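Local atomic coordinates of 2-keto acid:ferredoxin oxidoreductase subunit alpha (Pyrococcus furiosus, PDB entry 4WBX), a protein that probably catalyses the ferredoxin-dependent oxidative decarboxylation of 2-oxoglutarate with coenzyme A, yielding succinyl-CoA and carbon dioxide. Residues Phe15-Pro20 against Pro199-Ile204; Cys38-Gly43 against Val66-Glu71; Ala90-Ser95 against Val116-Val121; Tyr108-Glu113 against Lys268-Lys273; Thr159-Phe164 against Glu194-Pro199. All coordinates share one frame; numbering follows the deposited sequence.

Contact 1: Phe15-Pro20 against Pro199-Ile204; sequences FPVGEP and PNPDEI
The odd feature here is how the carboxamide oxygen of N200 is pressed against bare backbone: N200 OD1 sits 3.1 Å from G18 CA. A beta carbon on G18 would run straight into that oxygen, and the positive phi of 68° suits glycine as well. N200 OD1 also comes near G18 N, but the angle is too poor for a hydrogen bond. The amide of G18 is turned instead to the carbonyl of P199, where G18 N and P199 O make a weak bond of 3.4 Å. V17 meets the same oxygen. Its CG2, wedged between its own backbone N and carbonyl carbon (chi1 of CG1 -59°), approaches N200 OD1 to 3.2 Å and packs on the ring of P201, with V17 CG2 and P201 CD 4.0 Å apart. With an alanine at N200 the carboxamide would go, and V17 and G18 would probably lose the cover that its oxygen now gives them. On the backbone side, N200 N gives a bond of 3.1 Å to E203 OE2, meeting the carboxylate from above its plane, and E203 N returns one to N200 O at 2.7 Å, closing the turn. Next along the chain, E19 bonds through its backbone to I198, and G18 and E19 together face that one residue. This is a G1 beta bulge, at the start of the small antiparallel pair of strands 19-23 and 194-198.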
# COMPACT_ATOMS: atom_id res chain seq x y z
N PHE A 15 30.21 0.55 19.93
CA PHE A 15 29.62 1.05 21.16
C PHE A 15 30.27 0.28 22.30
O PHE A 15 30.96 -0.71 22.05
CB PHE A 15 28.08 0.92 21.16
CG PHE A 15 27.55 -0.44 20.72
CD1 PHE A 15 27.59 -1.54 21.57
CD2 PHE A 15 26.99 -0.61 19.45
CE1 PHE A 15 27.11 -2.77 21.17
CE2 PHE A 15 26.51 -1.84 19.04
CZ PHE A 15 26.57 -2.92 19.90
N PRO A 16 30.09 0.74 23.54
CA PRO A 16 30.62 0.03 24.71
C PRO A 16 30.07 -1.38 24.92
O PRO A 16 28.85 -1.56 24.94
CB PRO A 16 30.21 0.93 25.89
CG PRO A 16 29.19 1.90 25.31
CD PRO A 16 29.61 2.08 23.90
N VAL A 17 30.96 -2.35 25.09
CA VAL A 17 30.56 -3.71 25.46
C VAL A 17 31.32 -4.21 26.69
O VAL A 17 32.40 -3.70 27.03
CB VAL A 17 30.79 -4.70 24.31
CG1 VAL A 17 30.00 -4.27 23.11
CG2 VAL A 17 32.26 -4.80 23.97
N GLY A 18 30.76 -5.21 27.36
CA GLY A 18 31.38 -5.78 28.54
C GLY A 18 31.42 -4.83 29.72
O GLY A 18 32.33 -4.92 30.54
N GLU A 19 30.43 -3.95 29.81
CA GLU A 19 30.40 -2.98 30.90
C GLU A 19 29.05 -2.31 31.03
O GLU A 19 28.32 -2.18 30.06
CB GLU A 19 31.49 -1.92 30.68
CG GLU A 19 31.28 -1.05 29.45
CD GLU A 19 32.56 -0.37 28.99
OE1 GLU A 19 33.50 -0.27 29.81
OE2 GLU A 19 32.64 0.04 27.81
N PRO A 20 28.70 -1.89 32.25
CA PRO A 20 27.50 -1.07 32.45
C PRO A 20 27.57 0.18 31.61
O PRO A 20 28.67 0.66 31.33
CB PRO A 20 27.55 -0.73 33.94
CG PRO A 20 28.36 -1.81 34.55
CD PRO A 20 29.36 -2.24 33.52
N PRO A 199 26.88 -7.13 28.03
CA PRO A 199 27.94 -8.15 28.11
C PRO A 199 28.94 -8.10 26.95
O PRO A 199 28.68 -7.43 25.94
CB PRO A 199 27.16 -9.46 28.09
CG PRO A 199 25.83 -9.10 28.64
CD PRO A 199 25.54 -7.75 28.06
N ASN A 200 30.06 -8.79 27.09
CA ASN A 200 30.97 -8.92 25.96
C ASN A 200 30.41 -9.96 25.03
O ASN A 200 29.78 -10.92 25.48
CB ASN A 200 32.39 -9.28 26.41
CG ASN A 200 33.39 -8.13 26.21
OD1 ASN A 200 33.03 -6.95 26.25
ND2 ASN A 200 34.66 -8.48 25.98
N PRO A 201 30.61 -9.77 23.72
CA PRO A 201 30.09 -10.62 22.64
C PRO A 201 30.00 -12.11 22.95
O PRO A 201 28.96 -12.72 22.71
CB PRO A 201 31.09 -10.36 21.52
CG PRO A 201 31.41 -8.92 21.69
CD PRO A 201 31.35 -8.62 23.18
N ASP A 202 31.06 -12.68 23.51
CA ASP A 202 31.09 -14.12 23.73
C ASP A 202 30.52 -14.54 25.07
O ASP A 202 30.67 -15.69 25.48
CB ASP A 202 32.52 -14.63 23.58
CG ASP A 202 33.01 -14.56 22.14
OD1 ASP A 202 32.18 -14.80 21.24
OD2 ASP A 202 34.20 -14.25 21.92
N GLU A 203 29.86 -13.63 25.77
CA GLU A 203 29.10 -14.02 26.95
C GLU A 203 27.64 -14.18 26.55
O GLU A 203 26.78 -14.44 27.39
CB GLU A 203 29.26 -13.00 28.09
CG GLU A 203 30.59 -12.21 28.10
CD GLU A 203 30.78 -11.34 29.35
OE1 GLU A 203 30.11 -11.58 30.38
OE2 GLU A 203 31.61 -10.39 29.29
N ILE A 204 27.36 -14.04 25.25
CA ILE A 204 25.99 -14.07 24.74
C ILE A 204 25.70 -15.29 23.85
O ILE A 204 26.29 -15.45 22.78
CB ILE A 204 25.66 -12.80 23.92
CG1 ILE A 204 26.21 -11.55 24.61
CG2 ILE A 204 24.17 -12.66 23.73
CD1 ILE A 204 26.04 -10.29 23.79

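Contact 2: Cys38-Gly43 against Val66-Glu71; sequences CRFYAG and VVIQME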
# COMPACT_ATOMS: atom_id res chain seq x y z
N CYS A 38 22.03 -9.21 13.87
CA CYS A 38 21.26 -8.47 12.89
C CYS A 38 22.10 -7.50 12.08
O CYS A 38 22.66 -6.54 12.62
CB CYS A 38 20.14 -7.70 13.56
SG CYS A 38 19.38 -6.52 12.46
N ARG A 39 22.17 -7.74 10.77
CA ARG A 39 22.86 -6.86 9.85
C ARG A 39 21.95 -6.33 8.77
O ARG A 39 22.41 -5.89 7.73
CB ARG A 39 24.03 -7.59 9.21
CG ARG A 39 25.00 -8.10 10.25
CD ARG A 39 25.70 -6.94 10.92
NE ARG A 39 26.63 -7.39 11.94
CZ ARG A 39 26.28 -7.70 13.18
NH1 ARG A 39 25.01 -7.62 13.55
NH2 ARG A 39 27.20 -8.11 14.05
N PHE A 40 20.65 -6.41 9.02
CA PHE A 40 19.67 -5.75 8.16
C PHE A 40 18.61 -5.08 9.03
O PHE A 40 17.96 -5.72 9.86
CB PHE A 40 19.02 -6.72 7.21
CG PHE A 40 18.15 -6.06 6.16
CD1 PHE A 40 18.68 -5.72 4.92
CD2 PHE A 40 16.81 -5.78 6.41
CE1 PHE A 40 17.90 -5.12 3.96
CE2 PHE A 40 16.04 -5.18 5.47
CZ PHE A 40 16.58 -4.85 4.23
N TYR A 41 18.45 -3.78 8.85
CA TYR A 41 17.38 -3.06 9.52
C TYR A 41 16.65 -2.29 8.44
O TYR A 41 17.29 -1.66 7.61
CB TYR A 41 17.94 -2.12 10.60
CG TYR A 41 16.89 -1.26 11.25
CD1 TYR A 41 16.34 -1.61 12.47
CD2 TYR A 41 16.44 -0.08 10.66
CE1 TYR A 41 15.37 -0.84 13.06
CE2 TYR A 41 15.47 0.71 11.26
CZ TYR A 41 14.94 0.32 12.46
OH TYR A 41 13.98 1.08 13.08
N ALA A 42 15.33 -2.35 8.43
CA ALA A 42 14.57 -1.59 7.46
C ALA A 42 13.45 -0.86 8.15
O ALA A 42 12.60 -1.47 8.78
CB ALA A 42 14.04 -2.50 6.35
N GLY A 43 13.45 0.46 8.05
CA GLY A 43 12.50 1.25 8.81
C GLY A 43 12.33 2.63 8.23
O GLY A 43 12.71 2.88 7.09
N VAL A 66 23.42 -3.14 7.00
CA VAL A 66 22.76 -2.20 6.11
C VAL A 66 21.45 -1.68 6.68
O VAL A 66 20.67 -2.44 7.26
CB VAL A 66 22.48 -2.84 4.73
CG1 VAL A 66 21.88 -4.20 4.91
CG2 VAL A 66 21.53 -1.97 3.91
N VAL A 67 21.22 -0.38 6.52
CA VAL A 67 19.99 0.23 6.97
C VAL A 67 19.26 0.71 5.75
O VAL A 67 19.86 1.26 4.85
CB VAL A 67 20.28 1.37 7.94
CG1 VAL A 67 19.01 2.17 8.23
CG2 VAL A 67 20.87 0.81 9.24
N ILE A 68 17.96 0.47 5.68
CA ILE A 68 17.21 0.80 4.47
C ILE A 68 16.04 1.71 4.82
O ILE A 68 15.08 1.30 5.47
CB ILE A 68 16.70 -0.49 3.77
CG1 ILE A 68 17.82 -1.10 2.94
CG2 ILE A 68 15.52 -0.19 2.84
CD1 ILE A 68 17.34 -2.11 1.91
N GLN A 69 16.13 2.97 4.41
CA GLN A 69 15.12 3.94 4.81
C GLN A 69 13.91 3.84 3.91
O GLN A 69 13.87 4.46 2.85
CB GLN A 69 15.70 5.34 4.79
CG GLN A 69 14.67 6.42 5.01
CD GLN A 69 15.29 7.79 5.17
OE1 GLN A 69 16.13 8.00 6.04
NE2 GLN A 69 14.87 8.73 4.33
N MET A 70 12.92 3.06 4.32
CA MET A 70 11.76 2.93 3.47
C MET A 70 10.58 3.74 3.97
O MET A 70 10.18 3.67 5.13
CB MET A 70 11.36 1.46 3.29
CG MET A 70 11.51 1.01 1.84
SD MET A 70 11.80 -0.75 1.62
CE MET A 70 13.11 -0.66 0.41
N GLU A 71 10.09 4.54 3.04
CA GLU A 71 8.82 5.22 3.14
C GLU A 71 7.73 4.35 3.78
O GLU A 71 7.26 4.60 4.88
CB GLU A 71 8.38 5.66 1.73
CG GLU A 71 9.56 6.01 0.75
CD GLU A 71 10.08 4.84 -0.15
OE1 GLU A 71 9.60 3.68 -0.03
OE2 GLU A 71 10.98 5.09 -0.99
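F40 lays its ring beside two aliphatic neighbours of the adjoining strand, meeting both obliquely. F40 CD1 is 3.5 Å from V66 CG1, and at the far end of the ring F40 CZ is 3.7 Å from I68 CD1. The ring reaches them because its CG swings anti to the backbone N (chi1 -171°), which lays F40 alongside V66, the two pointing the same way. A42 adds its methyl to this face, with A42 CB 4.2 Å from I68 CB. On the other face Y41 and V67 also run side by side, in a looser contact of 4.2 Å between Y41 CD2 and V67 CG1. G43 follows bare on the same face as Y41, where a beta carbon would collide with the Y41 ring.

The backbones are joined in parallel register. Y41 bonds both ways, Y41 N to V66 O and Y41 O to I68 N, each at 3.0 Å. Two residues on, G43 repeats the pattern, and G43 O takes M70 N at 2.8 Å, carrying the pairing just past the end of strand 66-69. R39 O receives V66 N at the opening end.

Helix 73-85 packs on the F40 side, and there G82 and Y108 of the second subunit also come in, against F40 and I68 respectively. The Y41 ring is held by I52, F53 and M56 of helix 50-59. Strand 40-43, that helix and strand 66-69 form a beta-alpha-beta crossover, which places 66-69 outermost, within this chain, on the parallel side of the mixed sheet of the thiamine diphosphate-binding fold.

Contact 3: Ala90-Ser95 against Val116-Val121; sequences AMTATS and VVIVDV
V119 O is gripped from the neighbouring strand by two donors of unequal strength. T94 N comes to 2.8 Å from V119 O, almost in line with the carbonyl (177° at the oxygen), while the CA-H of A93 makes a softer contact beside it, with A93 CA 3.3 Å from V119 O. The same pairing repeats along the two strands: V117 O takes T92 N, T92 O takes V119 N, and T94 O takes V121 N at 2.9 Å. At the carboxyl end a side chain carries the series on. S95 holds OG anti to its own nitrogen (chi1 -178°), and S95 OG donates to V121 O at 2.9 Å.

On one face A93 CB meets V119 CB at 4.1 Å, beside the V117 and M91 pair, and M91 sends its sulfur end off toward C38, just before the next strand, and Y41 within it. On the other face T92 and I118 point the same way, T92 CG2 lying 3.9 Å from I118 CG1. That methyl is turned to I118 because T92 holds OG1 anti to the backbone N (chi1 -179°), and the buried hydroxyl finds its partners in A42 O and S76 OG.

Every touching residue is buried. Strand 40-43 runs along 90-94, strand 180-186 along 116-122, and helix 73-85 packs over the T92 face. These are two inner parallel strands, joined through helices 97-101 and 103-111, in the alpha/beta core of the thiamine diphosphate-binding domain.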
# COMPACT_ATOMS: atom_id res chain seq x y z
N ALA A 90 17.17 -10.10 10.45
CA ALA A 90 16.60 -8.81 10.07
C ALA A 90 15.50 -8.26 10.99
O ALA A 90 14.79 -9.01 11.68
CB ALA A 90 16.08 -8.90 8.66
N MET A 91 15.32 -6.93 10.97
CA MET A 91 14.38 -6.27 11.88
C MET A 91 13.76 -5.04 11.26
O MET A 91 14.39 -4.38 10.42
CB MET A 91 15.10 -5.89 13.18
CG MET A 91 14.55 -4.69 13.95
SD MET A 91 15.59 -4.42 15.41
CE MET A 91 17.13 -4.77 14.56
N THR A 92 12.52 -4.73 11.64
CA THR A 92 11.92 -3.44 11.30
C THR A 92 11.40 -2.88 12.61
O THR A 92 11.59 -3.50 13.66
CB THR A 92 10.77 -3.58 10.21
OG1 THR A 92 10.22 -2.30 9.90
CG2 THR A 92 9.65 -4.45 10.69
N ALA A 93 10.77 -1.71 12.57
CA ALA A 93 10.32 -1.03 13.76
C ALA A 93 9.26 -0.03 13.38
O ALA A 93 9.38 0.61 12.35
CB ALA A 93 11.45 -0.34 14.43
N THR A 94 8.21 0.13 14.18
CA THR A 94 7.08 0.93 13.71
C THR A 94 6.23 1.39 14.88
O THR A 94 6.46 0.99 16.03
CB THR A 94 6.20 0.14 12.71
OG1 THR A 94 5.22 1.01 12.10
CG2 THR A 94 5.47 -0.98 13.42
N SER A 95 5.22 2.19 14.59
CA SER A 95 4.37 2.71 15.63
C SER A 95 2.95 2.98 15.16
O SER A 95 2.72 3.69 14.19
CB SER A 95 4.95 4.00 16.19
OG SER A 95 4.15 4.50 17.24
N VAL A 116 12.17 -13.20 11.66
CA VAL A 116 12.26 -11.76 11.52
C VAL A 116 11.79 -11.17 12.85
O VAL A 116 10.97 -11.77 13.55
CB VAL A 116 11.41 -11.23 10.31
CG1 VAL A 116 9.93 -11.53 10.51
CG2 VAL A 116 11.65 -9.73 10.06
N VAL A 117 12.34 -10.01 13.22
CA VAL A 117 11.93 -9.35 14.45
C VAL A 117 11.23 -8.01 14.15
O VAL A 117 11.69 -7.23 13.34
CB VAL A 117 13.15 -9.09 15.36
CG1 VAL A 117 12.75 -8.26 16.56
CG2 VAL A 117 13.82 -10.42 15.76
N ILE A 118 10.12 -7.75 14.83
CA ILE A 118 9.39 -6.51 14.65
C ILE A 118 9.28 -5.77 15.98
O ILE A 118 8.93 -6.38 17.00
CB ILE A 118 7.98 -6.77 14.11
CG1 ILE A 118 8.08 -7.38 12.72
CG2 ILE A 118 7.14 -5.48 14.06
CD1 ILE A 118 7.15 -8.49 12.51
N VAL A 119 9.60 -4.48 15.99
CA VAL A 119 9.40 -3.69 17.18
C VAL A 119 8.19 -2.78 17.00
O VAL A 119 8.17 -1.93 16.12
CB VAL A 119 10.63 -2.84 17.51
CG1 VAL A 119 10.34 -1.95 18.72
CG2 VAL A 119 11.80 -3.72 17.80
N ASP A 120 7.18 -2.97 17.83
CA ASP A 120 6.05 -2.04 17.84
C ASP A 120 6.21 -1.12 19.05
O ASP A 120 6.06 -1.54 20.20
CB ASP A 120 4.70 -2.78 17.89
CG ASP A 120 3.51 -1.82 18.01
OD1 ASP A 120 3.62 -0.67 17.58
OD2 ASP A 120 2.46 -2.22 18.55
N VAL A 121 6.54 0.13 18.79
CA VAL A 121 6.72 1.08 19.86
C VAL A 121 5.40 1.80 20.11
O VAL A 121 5.05 2.72 19.38
CB VAL A 121 7.80 2.10 19.53
CG1 VAL A 121 8.14 2.85 20.79
CG2 VAL A 121 9.03 1.40 19.00

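Contact 4: Tyr108-Glu113 against Lys268-Lys273; sequences YAVMTE and KRIVEK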
# COMPACT_ATOMS: atom_id res chain seq x y z
N TYR A 108 2.04 -13.35 6.68
CA TYR A 108 2.77 -14.08 5.66
C TYR A 108 4.06 -14.69 6.22
O TYR A 108 4.42 -15.82 5.87
CB TYR A 108 3.08 -13.17 4.45
CG TYR A 108 3.94 -13.88 3.45
CD1 TYR A 108 3.37 -14.63 2.43
CD2 TYR A 108 5.33 -13.86 3.56
CE1 TYR A 108 4.15 -15.32 1.53
CE2 TYR A 108 6.12 -14.55 2.67
CZ TYR A 108 5.53 -15.27 1.65
OH TYR A 108 6.34 -15.94 0.77
N ALA A 109 4.76 -13.93 7.07
CA ALA A 109 6.00 -14.41 7.64
C ALA A 109 5.72 -15.59 8.56
O ALA A 109 6.57 -16.48 8.72
CB ALA A 109 6.70 -13.34 8.35
N VAL A 110 4.52 -15.60 9.15
CA VAL A 110 4.09 -16.72 10.00
C VAL A 110 4.01 -18.04 9.24
O VAL A 110 4.51 -19.06 9.73
CB VAL A 110 2.72 -16.48 10.63
CG1 VAL A 110 2.19 -17.77 11.23
CG2 VAL A 110 2.79 -15.41 11.72
N MET A 111 3.39 -18.02 8.06
CA MET A 111 3.13 -19.23 7.27
C MET A 111 4.37 -19.80 6.61
O MET A 111 4.48 -21.02 6.41
CB MET A 111 2.09 -18.96 6.18
CG MET A 111 0.66 -18.82 6.68
SD MET A 111 -0.51 -18.96 5.31
CE MET A 111 -0.61 -20.74 5.16
N THR A 112 5.26 -18.90 6.24
CA THR A 112 6.52 -19.24 5.62
C THR A 112 7.54 -19.66 6.68
O THR A 112 8.65 -20.05 6.34
CB THR A 112 7.09 -18.02 4.82
OG1 THR A 112 6.54 -16.81 5.36
CG2 THR A 112 6.78 -18.09 3.29
N GLU A 113 7.17 -19.57 7.95
CA GLU A 113 8.13 -19.77 9.02
C GLU A 113 9.39 -18.96 8.77
O GLU A 113 10.51 -19.51 8.70
CB GLU A 113 8.47 -21.25 9.14
CG GLU A 113 7.26 -22.12 9.51
CD GLU A 113 7.63 -23.58 9.64
OE1 GLU A 113 7.74 -24.26 8.60
OE2 GLU A 113 7.82 -24.03 10.79
N LYS A 268 -1.05 -26.48 11.37
CA LYS A 268 -1.35 -27.13 12.64
C LYS A 268 -0.06 -27.27 13.42
O LYS A 268 -0.03 -27.08 14.62
CB LYS A 268 -2.01 -28.49 12.43
N ARG A 269 1.02 -27.58 12.72
CA ARG A 269 2.32 -27.71 13.36
C ARG A 269 2.92 -26.33 13.65
O ARG A 269 3.56 -26.12 14.69
CB ARG A 269 3.25 -28.56 12.51
CG ARG A 269 2.77 -30.03 12.52
CD ARG A 269 2.47 -30.40 13.99
NE ARG A 269 1.69 -31.62 14.17
CZ ARG A 269 2.16 -32.85 14.05
NH1 ARG A 269 3.44 -33.05 13.73
NH2 ARG A 269 1.36 -33.89 14.24
N ILE A 270 2.68 -25.39 12.74
CA ILE A 270 3.03 -24.01 12.99
C ILE A 270 2.48 -23.54 14.34
O ILE A 270 3.25 -23.07 15.20
CB ILE A 270 2.51 -23.11 11.88
CG1 ILE A 270 3.36 -23.32 10.62
CG2 ILE A 270 2.57 -21.65 12.31
CD1 ILE A 270 2.97 -22.44 9.48
N VAL A 271 1.17 -23.68 14.55
CA VAL A 271 0.58 -23.21 15.80
C VAL A 271 1.13 -23.98 16.99
O VAL A 271 1.31 -23.43 18.09
CB VAL A 271 -0.96 -23.33 15.76
CG1 VAL A 271 -1.59 -23.04 17.14
CG2 VAL A 271 -1.51 -22.40 14.70
N GLU A 272 1.41 -25.26 16.78
CA GLU A 272 1.85 -26.12 17.87
C GLU A 272 3.30 -25.88 18.19
O GLU A 272 3.72 -26.07 19.32
CB GLU A 272 1.61 -27.59 17.52
CG GLU A 272 0.16 -27.98 17.64
CD GLU A 272 -0.09 -29.43 17.30
OE1 GLU A 272 0.79 -30.08 16.69
OE2 GLU A 272 -1.18 -29.92 17.65
N LYS A 273 4.06 -25.46 17.18
CA LYS A 273 5.46 -25.05 17.33
C LYS A 273 5.60 -24.11 18.52
O LYS A 273 6.44 -24.30 19.41
CB LYS A 273 5.91 -24.37 16.04
CG LYS A 273 7.39 -24.19 15.87
CD LYS A 273 7.72 -23.75 14.45
CE LYS A 273 6.95 -22.48 14.06
NZ LYS A 273 7.50 -21.78 12.84
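I270 reaches across from helix 267-275 end-on, sending CD1 into the last turn of helix 103-111. I270 CD1 lies 3.7 Å from V110 O and equally far from M111 O, so a methyl group rests against the backbone carbonyls there. The other branch turns to a side chain: I270 CG2 is 4.0 Å from V110 CG1, the two crossing at a slant. Both branches are placed by a chi1 of -72°, which sets CG1 anti to the carbonyl carbon and CG2 anti to the backbone N. V110 is backed in turn by H150 and L152.

The helix end is closed by a Schellman motif. E113 is the first residue to leave helical angles, with a phi of 49°, and this reversal brings its side chain round to face helix 267-275. E113 CG passes I270 CG1 at 4.2 Å on its way out to a charged partner.

That partner is K273, one turn along from I270. E113 and K273 approach at an angle rather than head-on, and the lysine chain bends at chi3 (55°) near its end. K273 NZ meets E113 OE2 at 3.1 Å on the anti lone pair, the one pointing away from the second oxygen, and completes a salt bridge. The ammonium also lies near the aliphatic part of the glutamate, with K273 NZ 3.4 Å from E113 CG. Two backbone carbonyls, Y177 O and R178 O, take further bonds from the same nitrogen and help fix its position. On the far side of helix 267-275, V271 packs on L353 of the third subunit.

Contact 5: Thr159-Phe164 against Glu194-Pro199; sequences TVQEAF and ERVYIP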
# COMPACT_ATOMS: atom_id res chain seq x y z
N THR A 159 11.97 -2.56 31.56
CA THR A 159 13.10 -1.65 31.76
C THR A 159 13.97 -1.51 30.51
O THR A 159 13.79 -2.21 29.51
CB THR A 159 13.99 -2.12 32.92
OG1 THR A 159 14.55 -3.42 32.61
CG2 THR A 159 13.20 -2.20 34.22
N VAL A 160 14.93 -0.62 30.59
CA VAL A 160 15.85 -0.41 29.50
C VAL A 160 16.75 -1.65 29.38
O VAL A 160 17.19 -2.00 28.29
CB VAL A 160 16.65 0.88 29.71
CG1 VAL A 160 17.63 1.10 28.61
CG2 VAL A 160 15.69 2.05 29.76
N GLN A 161 16.96 -2.34 30.48
CA GLN A 161 17.81 -3.53 30.48
C GLN A 161 17.04 -4.71 29.88
O GLN A 161 17.63 -5.64 29.34
CB GLN A 161 18.27 -3.88 31.91
CG GLN A 161 18.98 -5.23 32.03
CD GLN A 161 20.46 -5.14 31.70
OE1 GLN A 161 21.11 -4.18 32.07
NE2 GLN A 161 20.98 -6.14 31.02
N GLU A 162 15.72 -4.66 30.02
CA GLU A 162 14.88 -5.73 29.49
C GLU A 162 14.68 -5.57 27.97
O GLU A 162 14.57 -6.57 27.23
CB GLU A 162 13.55 -5.74 30.24
CG GLU A 162 13.64 -6.46 31.57
CD GLU A 162 12.30 -6.60 32.26
OE1 GLU A 162 11.39 -5.82 31.94
OE2 GLU A 162 12.14 -7.51 33.11
N ALA A 163 14.66 -4.31 27.53
CA ALA A 163 14.61 -3.95 26.12
C ALA A 163 15.87 -4.43 25.44
O ALA A 163 15.85 -4.82 24.28
CB ALA A 163 14.47 -2.45 25.96
N PHE A 164 16.96 -4.40 26.17
CA PHE A 164 18.20 -4.90 25.61
C PHE A 164 18.07 -6.41 25.55
O PHE A 164 18.29 -7.04 24.52
CB PHE A 164 19.41 -4.47 26.45
CG PHE A 164 20.71 -5.06 25.97
CD1 PHE A 164 21.50 -4.38 25.06
CD2 PHE A 164 21.12 -6.30 26.43
CE1 PHE A 164 22.68 -4.94 24.60
CE2 PHE A 164 22.30 -6.85 25.98
CZ PHE A 164 23.09 -6.18 25.07
N GLU A 194 18.35 4.62 31.47
CA GLU A 194 18.54 3.74 32.61
C GLU A 194 19.84 2.97 32.49
O GLU A 194 20.57 3.11 31.51
CB GLU A 194 17.41 2.74 32.72
CG GLU A 194 16.08 3.26 33.14
CD GLU A 194 15.11 2.11 33.29
OE1 GLU A 194 15.58 0.98 33.59
OE2 GLU A 194 13.89 2.31 33.10
N ARG A 195 20.12 2.13 33.47
CA ARG A 195 21.37 1.39 33.49
C ARG A 195 21.20 0.06 32.80
O ARG A 195 20.30 -0.71 33.14
CB ARG A 195 21.85 1.15 34.93
CG ARG A 195 23.07 0.23 35.02
CD ARG A 195 23.36 -0.15 36.47
NE ARG A 195 24.65 -0.85 36.58
CZ ARG A 195 24.80 -2.17 36.55
NH1 ARG A 195 23.74 -2.96 36.41
NH2 ARG A 195 26.01 -2.71 36.66
N VAL A 196 22.08 -0.19 31.83
CA VAL A 196 22.12 -1.45 31.10
C VAL A 196 23.50 -2.07 31.22
O VAL A 196 24.50 -1.46 30.86
CB VAL A 196 21.77 -1.26 29.58
CG1 VAL A 196 22.14 -2.50 28.76
CG2 VAL A 196 20.31 -0.90 29.40
N TYR A 197 23.58 -3.29 31.74
CA TYR A 197 24.83 -4.02 31.63
C TYR A 197 24.90 -4.68 30.26
O TYR A 197 24.13 -5.59 29.97
CB TYR A 197 24.99 -5.06 32.75
CG TYR A 197 26.29 -5.85 32.64
CD1 TYR A 197 27.44 -5.46 33.32
CD2 TYR A 197 26.37 -6.99 31.85
CE1 TYR A 197 28.63 -6.18 33.22
CE2 TYR A 197 27.55 -7.72 31.74
CZ TYR A 197 28.67 -7.31 32.43
OH TYR A 197 29.84 -8.04 32.31
N ILE A 198 25.81 -4.22 29.42
CA ILE A 198 26.04 -4.84 28.12
C ILE A 198 27.18 -5.84 28.18
O ILE A 198 28.32 -5.44 28.36
CB ILE A 198 26.37 -3.80 27.07
CG1 ILE A 198 25.22 -2.81 26.95
CG2 ILE A 198 26.70 -4.47 25.74
CD1 ILE A 198 25.59 -1.54 26.23
N PRO A 199 26.88 -7.13 28.03
CA PRO A 199 27.94 -8.15 28.11
C PRO A 199 28.94 -8.10 26.95
O PRO A 199 28.68 -7.43 25.94
CB PRO A 199 27.16 -9.46 28.09
CG PRO A 199 25.83 -9.10 28.64
CD PRO A 199 25.54 -7.75 28.06
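Q161 takes hold of the strand through both ends of its carboxamide. Q161 OE1 accepts from Y197 N at 2.6 Å, the N-H lying in the carbonyl plane on a lone pair, while Q161 NE2 gives a weak bond of 3.4 Å to Y197 O. The side chain runs out anti to its backbone N and then bends at chi2 (85°), which brings the amide to the backbone of Y197. Beside it the hydrophobic contacts are close: V160 CG1 meets V196 CG2 at 3.4 Å, crossing at about a right angle, and F164 CG lies 4.0 Å from V196 CG1. The F164 ring goes on to I198 and the CD of P199, touching both obliquely.

If a leucine stood in place of Q161, Y197 N and Y197 O would probably be left without these partners on that edge of the strand. The amide is steadied further by D165 OD1, which accepts from Q161 NE2.

Further out, E194 runs extended across V160, with E194 CB 3.5 Å from V160 CG2, and E194 OE1 takes a weak bond from V160 N in the first turn. T159 is the N-cap: its OG1 accepts E162 N at 3.1 Å, and E162 OE1 in return accepts a weak bond from T159 N. Strand 19-23 pairs with the other edge of strand 194-198, and helix 25-36 packs on V160 and F164. T159 and E162 thus form a capping box, at the start of a helix that packs on strand 194-198 of the small antiparallel pair.

In the fold
Contacts 2 and 3 come one after the other along the chain and lie in one mixed sheet, their centres 10 Å apart, with strands 40-43 and 90-94 side by side between them. Contacts 1 and 5 share P199 and the small two-stranded sheet of 19-23 and 194-198, centres 11 Å apart. Contact 1 ties the start of the chain to residues 199-204, so contacts 2, 3 and 5 all nest within its loop. The centre of contact 4 lies about 31 Å from that of contact 5, on the opposite side of the chain's centre, and contact 4 touches contact 3 lightly through A109 and V116. Contacts 1 and 4, which cross along the chain, thus tie residues more than 150 positions apart outside the central sheet.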